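CIR protein (Plasmodium chabaudi chabaudi, PDB 6ZYV) is of unknown function but belongs to the variant PIR family of malaria parasites, and probably presents its helical ectodomain at the surface of infected red blood cells. Local coordinates at residues Asp6-Lys9 against Tyr10-Asp14; Ile64-Leu67 against Val68-His72. The protein carries 5 engineered substitutions. One frame throughout, in Å; residues are numbered along the deposited sequence.

Contact 1: residues Asp6-Lys9 against Tyr10-Asp14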
loop_
_atom_site.group_PDB
_atom_site.type_symbol
_atom_site.label_atom_id
_atom_site.label_comp_id
_atom_site.label_asym_id
_atom_site.label_seq_id
_atom_site.Cartn_x
_atom_site.Cartn_y
_atom_site.Cartn_z
ATOM N N ASP A 6 -5.108 -13.477 4.203
ATOM C CA ASP A 6 -3.661 -13.384 4.426
ATOM C C ASP A 6 -2.935 -12.599 3.314
ATOM O O ASP A 6 -1.721 -12.720 3.181
ATOM C CB ASP A 6 -3.068 -14.800 4.578
ATOM C CG ASP A 6 -1.690 -14.889 5.224
ATOM O OD1 ASP A 6 -1.333 -13.969 6.001
ATOM O OD2 ASP A 6 -0.965 -15.891 4.952
ATOM N N ASN A 7 -3.673 -11.778 2.537
ATOM C CA ASN A 7 -3.170 -10.984 1.420
ATOM C C ASN A 7 -2.020 -10.072 1.789
ATOM O O ASN A 7 -1.173 -9.813 0.929
ATOM C CB ASN A 7 -4.304 -10.181 0.756
ATOM C CG ASN A 7 -4.902 -9.079 1.612
ATOM O OD1 ASN A 7 -4.301 -8.016 1.832
ATOM N ND2 ASN A 7 -6.087 -9.311 2.143
ATOM N N LEU A 8 -1.979 -9.577 3.050
ATOM C CA LEU A 8 -0.900 -8.677 3.473
ATOM C C LEU A 8 0.460 -9.308 3.438
ATOM O O LEU A 8 1.441 -8.607 3.237
ATOM C CB LEU A 8 -1.133 -8.008 4.833
ATOM C CG LEU A 8 -2.105 -6.853 4.887
ATOM C CD1 LEU A 8 -2.000 -6.138 6.182
ATOM C CD2 LEU A 8 -1.831 -5.829 3.815
ATOM N N LYS A 9 0.538 -10.634 3.541
ATOM C CA LYS A 9 1.781 -11.386 3.412
ATOM C C LYS A 9 2.491 -11.010 2.085
ATOM O O LYS A 9 3.677 -10.696 2.092
ATOM C CB LYS A 9 1.456 -12.893 3.445
ATOM C CG LYS A 9 2.643 -13.810 3.242
ATOM C CD LYS A 9 2.195 -15.270 3.280
ATOM C CE LYS A 9 3.351 -16.244 3.154
ATOM N NZ LYS A 9 2.876 -17.651 3.002
ATOM N N TYR A 10 1.708 -10.876 1.007
ATOM C CA TYR A 10 2.214 -10.542 -0.317
ATOM C C TYR A 10 2.250 -9.046 -0.560
ATOM O O TYR A 10 3.225 -8.570 -1.114
ATOM C CB TYR A 10 1.402 -11.251 -1.415
ATOM C CG TYR A 10 1.415 -12.742 -1.243
ATOM C CD1 TYR A 10 2.595 -13.457 -1.355
ATOM C CD2 TYR A 10 0.265 -13.428 -0.853
ATOM C CE1 TYR A 10 2.618 -14.834 -1.172
ATOM C CE2 TYR A 10 0.286 -14.793 -0.612
ATOM C CZ TYR A 10 1.459 -15.499 -0.792
ATOM O OH TYR A 10 1.452 -16.861 -0.574
ATOM N N VAL A 11 1.220 -8.299 -0.136
ATOM C CA VAL A 11 1.165 -6.842 -0.300
ATOM C C VAL A 11 2.368 -6.170 0.350
ATOM O O VAL A 11 3.029 -5.349 -0.292
ATOM C CB VAL A 11 -0.174 -6.304 0.242
ATOM C CG1 VAL A 11 -0.191 -4.778 0.327
ATOM C CG2 VAL A 11 -1.338 -6.814 -0.591
ATOM N N CYS A 12 2.700 -6.575 1.596
ATOM C CA CYS A 12 3.838 -6.035 2.359
ATOM C C CYS A 12 5.170 -6.344 1.682
ATOM O O CYS A 12 6.077 -5.509 1.644
ATOM C CB CYS A 12 3.809 -6.527 3.806
ATOM S SG CYS A 12 2.412 -5.897 4.774
ATOM N N LYS A 13 5.274 -7.534 1.109
ATOM C CA LYS A 13 6.459 -7.983 0.393
ATOM C C LYS A 13 6.627 -7.179 -0.893
ATOM O O LYS A 13 7.716 -6.702 -1.176
ATOM C CB LYS A 13 6.269 -9.482 0.068
ATOM C CG LYS A 13 7.519 -10.323 -0.039
ATOM C CD LYS A 13 7.218 -11.716 0.525
ATOM C CE LYS A 13 7.841 -12.861 -0.222
ATOM N NZ LYS A 13 7.450 -14.163 0.402
ATOM N N ASP A 14 5.546 -7.007 -1.667
ATOM C CA ASP A 14 5.599 -6.288 -2.938
ATOM C C ASP A 14 5.915 -4.822 -2.755
ATOM O O ASP A 14 6.734 -4.289 -3.500
ATOM C CB ASP A 14 4.297 -6.468 -3.739
ATOM C CG ASP A 14 3.999 -7.906 -4.111
ATOM O OD1 ASP A 14 4.949 -8.714 -4.153
ATOM O OD2 ASP A 14 2.802 -8.234 -4.311
#
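Asn7 O accepts the backbone N-H of both Tyr10 and Val11, three and four residues on. Val11 N reaches it at 3.0 Å in a nearly straight bond (171°) lying in the carbonyl plane, whereas Tyr10 N comes from above that plane at 3.1 Å and is more bent (138°). One residue on, Cys12 N bonds to Leu8 O at 2.9 Å. On the inner side Leu8 meets the side chains three and four residues on: its methyl CD2 lies 4.0 Å from Val11 CB, and Leu8 CB is 4.1 Å from Cys12 SG. On the outer side Lys9 and Tyr10 run alongside each other in the same direction. Lys9 is fully extended, with CG anti to the backbone N (chi1 177°), which carries CD over one face of the phenol ring, 4.1 Å from Tyr10 CZ.

These residues lead into and form the opening turns of helix 8-20, the amino-terminal helix of the ectodomain, and Cys12 SG ties it to helix 154-174 through the disulfide with Cys165. Leu8 packs against Phe161, Leu164 and Tyr168 of the same helix, while Asn7 sits against Tyr87 and Tyr90 of helix 81-101. Among the polar ends, Asp6 OD1 accepts a hydrogen bond from Asn221, and Lys13 NZ forms a salt bridge with Asp172, also on helix 154-174.

Contact 2: residues Ile64-Leu67 against Val68-His72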
loop_
_atom_site.group_PDB
_atom_site.type_symbol
_atom_site.label_atom_id
_atom_site.label_comp_id
_atom_site.label_asym_id
_atom_site.label_seq_id
_atom_site.Cartn_x
_atom_site.Cartn_y
_atom_site.Cartn_z
ATOM N N ILE A 64 2.226 0.635 -11.435
ATOM C CA ILE A 64 1.622 -0.355 -12.329
ATOM C C ILE A 64 2.148 -1.747 -11.994
ATOM O O ILE A 64 1.359 -2.687 -11.884
ATOM C CB ILE A 64 1.851 0.022 -13.798
ATOM C CG1 ILE A 64 1.092 1.319 -14.112
ATOM C CG2 ILE A 64 1.449 -1.106 -14.746
ATOM C CD1 ILE A 64 1.558 1.957 -15.378
ATOM N N TRP A 65 3.453 -1.866 -11.706
ATOM C CA TRP A 65 4.024 -3.129 -11.261
ATOM C C TRP A 65 3.301 -3.642 -9.982
ATOM O O TRP A 65 2.935 -4.804 -9.938
ATOM C CB TRP A 65 5.537 -2.988 -11.025
ATOM C CG TRP A 65 6.200 -4.271 -10.621
ATOM C CD1 TRP A 65 6.715 -5.230 -11.446
ATOM C CD2 TRP A 65 6.405 -4.735 -9.285
ATOM N NE1 TRP A 65 7.228 -6.267 -10.700
ATOM C CE2 TRP A 65 7.023 -5.999 -9.368
ATOM C CE3 TRP A 65 6.104 -4.217 -8.025
ATOM C CZ2 TRP A 65 7.394 -6.720 -8.236
ATOM C CZ3 TRP A 65 6.428 -4.954 -6.910
ATOM C CH2 TRP A 65 7.095 -6.176 -7.019
ATOM N N LEU A 66 3.021 -2.748 -9.002
ATOM C CA LEU A 66 2.295 -3.070 -7.778
ATOM C C LEU A 66 0.939 -3.619 -8.069
ATOM O O LEU A 66 0.601 -4.650 -7.525
ATOM C CB LEU A 66 2.093 -1.840 -6.858
ATOM C CG LEU A 66 3.075 -1.585 -5.725
ATOM C CD1 LEU A 66 2.468 -0.571 -4.726
ATOM C CD2 LEU A 66 3.524 -2.905 -5.044
ATOM N N LEU A 67 0.128 -2.899 -8.866
ATOM C CA LEU A 67 -1.212 -3.332 -9.235
ATOM C C LEU A 67 -1.193 -4.670 -9.940
ATOM O O LEU A 67 -2.050 -5.498 -9.667
ATOM C CB LEU A 67 -1.906 -2.300 -10.139
ATOM C CG LEU A 67 -2.477 -1.064 -9.477
ATOM C CD1 LEU A 67 -3.166 -0.178 -10.536
ATOM C CD2 LEU A 67 -3.474 -1.445 -8.374
ATOM N N VAL A 68 -0.223 -4.890 -10.840
ATOM C CA VAL A 68 -0.108 -6.159 -11.546
ATOM C C VAL A 68 0.180 -7.300 -10.534
ATOM O O VAL A 68 -0.493 -8.331 -10.552
ATOM C CB VAL A 68 0.935 -6.079 -12.679
ATOM C CG1 VAL A 68 1.308 -7.467 -13.194
ATOM C CG2 VAL A 68 0.417 -5.213 -13.828
ATOM N N MET A 69 1.115 -7.073 -9.607
ATOM C CA MET A 69 1.447 -8.060 -8.585
ATOM C C MET A 69 0.297 -8.334 -7.644
ATOM O O MET A 69 0.093 -9.477 -7.288
ATOM C CB MET A 69 2.665 -7.610 -7.763
ATOM C CG MET A 69 3.938 -7.614 -8.542
ATOM S SD MET A 69 4.411 -9.230 -9.201
ATOM C CE MET A 69 4.629 -10.171 -7.659
ATOM N N PHE A 70 -0.440 -7.304 -7.209
ATOM C CA PHE A 70 -1.567 -7.481 -6.302
ATOM C C PHE A 70 -2.659 -8.321 -6.971
ATOM O O PHE A 70 -3.262 -9.163 -6.314
ATOM C CB PHE A 70 -2.168 -6.129 -5.851
ATOM C CG PHE A 70 -1.316 -5.262 -4.949
ATOM C CD1 PHE A 70 -0.151 -5.755 -4.382
ATOM C CD2 PHE A 70 -1.661 -3.938 -4.705
ATOM C CE1 PHE A 70 0.641 -4.945 -3.582
ATOM C CE2 PHE A 70 -0.890 -3.141 -3.867
ATOM C CZ PHE A 70 0.254 -3.641 -3.312
ATOM N N GLU A 71 -2.934 -8.089 -8.266
ATOM C CA GLU A 71 -3.945 -8.870 -8.985
ATOM C C GLU A 71 -3.551 -10.385 -9.008
ATOM O O GLU A 71 -4.427 -11.244 -8.986
ATOM C CB GLU A 71 -4.111 -8.324 -10.416
ATOM C CG GLU A 71 -5.167 -9.034 -11.244
ATOM C CD GLU A 71 -5.196 -8.704 -12.731
ATOM O OE1 GLU A 71 -4.138 -8.360 -13.307
ATOM O OE2 GLU A 71 -6.289 -8.813 -13.327
ATOM N N HIS A 72 -2.247 -10.707 -8.986
ATOM C CA HIS A 72 -1.791 -12.105 -8.959
ATOM C C HIS A 72 -2.219 -12.842 -7.692
ATOM O O HIS A 72 -2.216 -14.072 -7.687
ATOM C CB HIS A 72 -0.267 -12.197 -9.047
ATOM C CG HIS A 72 0.313 -11.688 -10.318
ATOM N ND1 HIS A 72 -0.330 -11.868 -11.528
ATOM C CD2 HIS A 72 1.497 -11.069 -10.535
ATOM C CE1 HIS A 72 0.478 -11.349 -12.437
ATOM N NE2 HIS A 72 1.579 -10.839 -11.879
#
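A Met-aromatic contact one turn apart, between Trp65 and Met69, marks the last turns of helix 55-71. Met69 CG stands over the six-membered ring of Trp65, 3.5 Å from its centroid and 12° off the normal, a CH-pi contact. The sulfur lies more obliquely, Met69 SD being 4.5 Å from the same centroid. The turn at chi2 (-60°) of the methionine brings SD back toward the indole. On an adjacent side of the helix, Leu66 and Phe70 point the same way, with Leu66 CD2 3.8 Å from Phe70 CZ; Leu66 O lies over one face of that phenyl ring, 3.3 Å from Phe70 CG, while also accepting the bond from Phe70 N at 2.9 Å. Ile64 and Val68 touch more loosely, CG2 of Ile64 being 4.3 Å from CG2 of Val68. Regular i to i+4 backbone bonds run beneath these pairs, from Val68 N to Ile64 O through to Glu71 N to Leu67 O.

Glu71 OE2 is hydrogen-bonded to Ser129 OG. Around the helix, Leu66 and Phe70 meet both helix 8-20 and helix 81-101, Leu67 touches Ala91 of helix 81-101 and Tyr124 of helix 122-127, and Ile64 and Val68 pack on Tyr41 and helix 122-127.

In the fold
Contact 1 comes first along the chain, at the start of helix 8-20, and contact 2 follows in the last turns of helix 55-71, the next helix in order. Their centres lie about 11 Å apart and the two contacts touch: Val11 CA is 3.8 Å from Phe70 CE1, and Asp14 O is 3.5 Å from Trp65 CZ3. Helix 81-101 packs on both, with Tyr90 reached by Leu8 and Phe70 alike. Each contact is local to a single helix, but together they belong to one all-helical fold, contact 2 buried and contact 1 partly so, in which helices 8-20 and 55-71, successive in the chain, pack directly on each other.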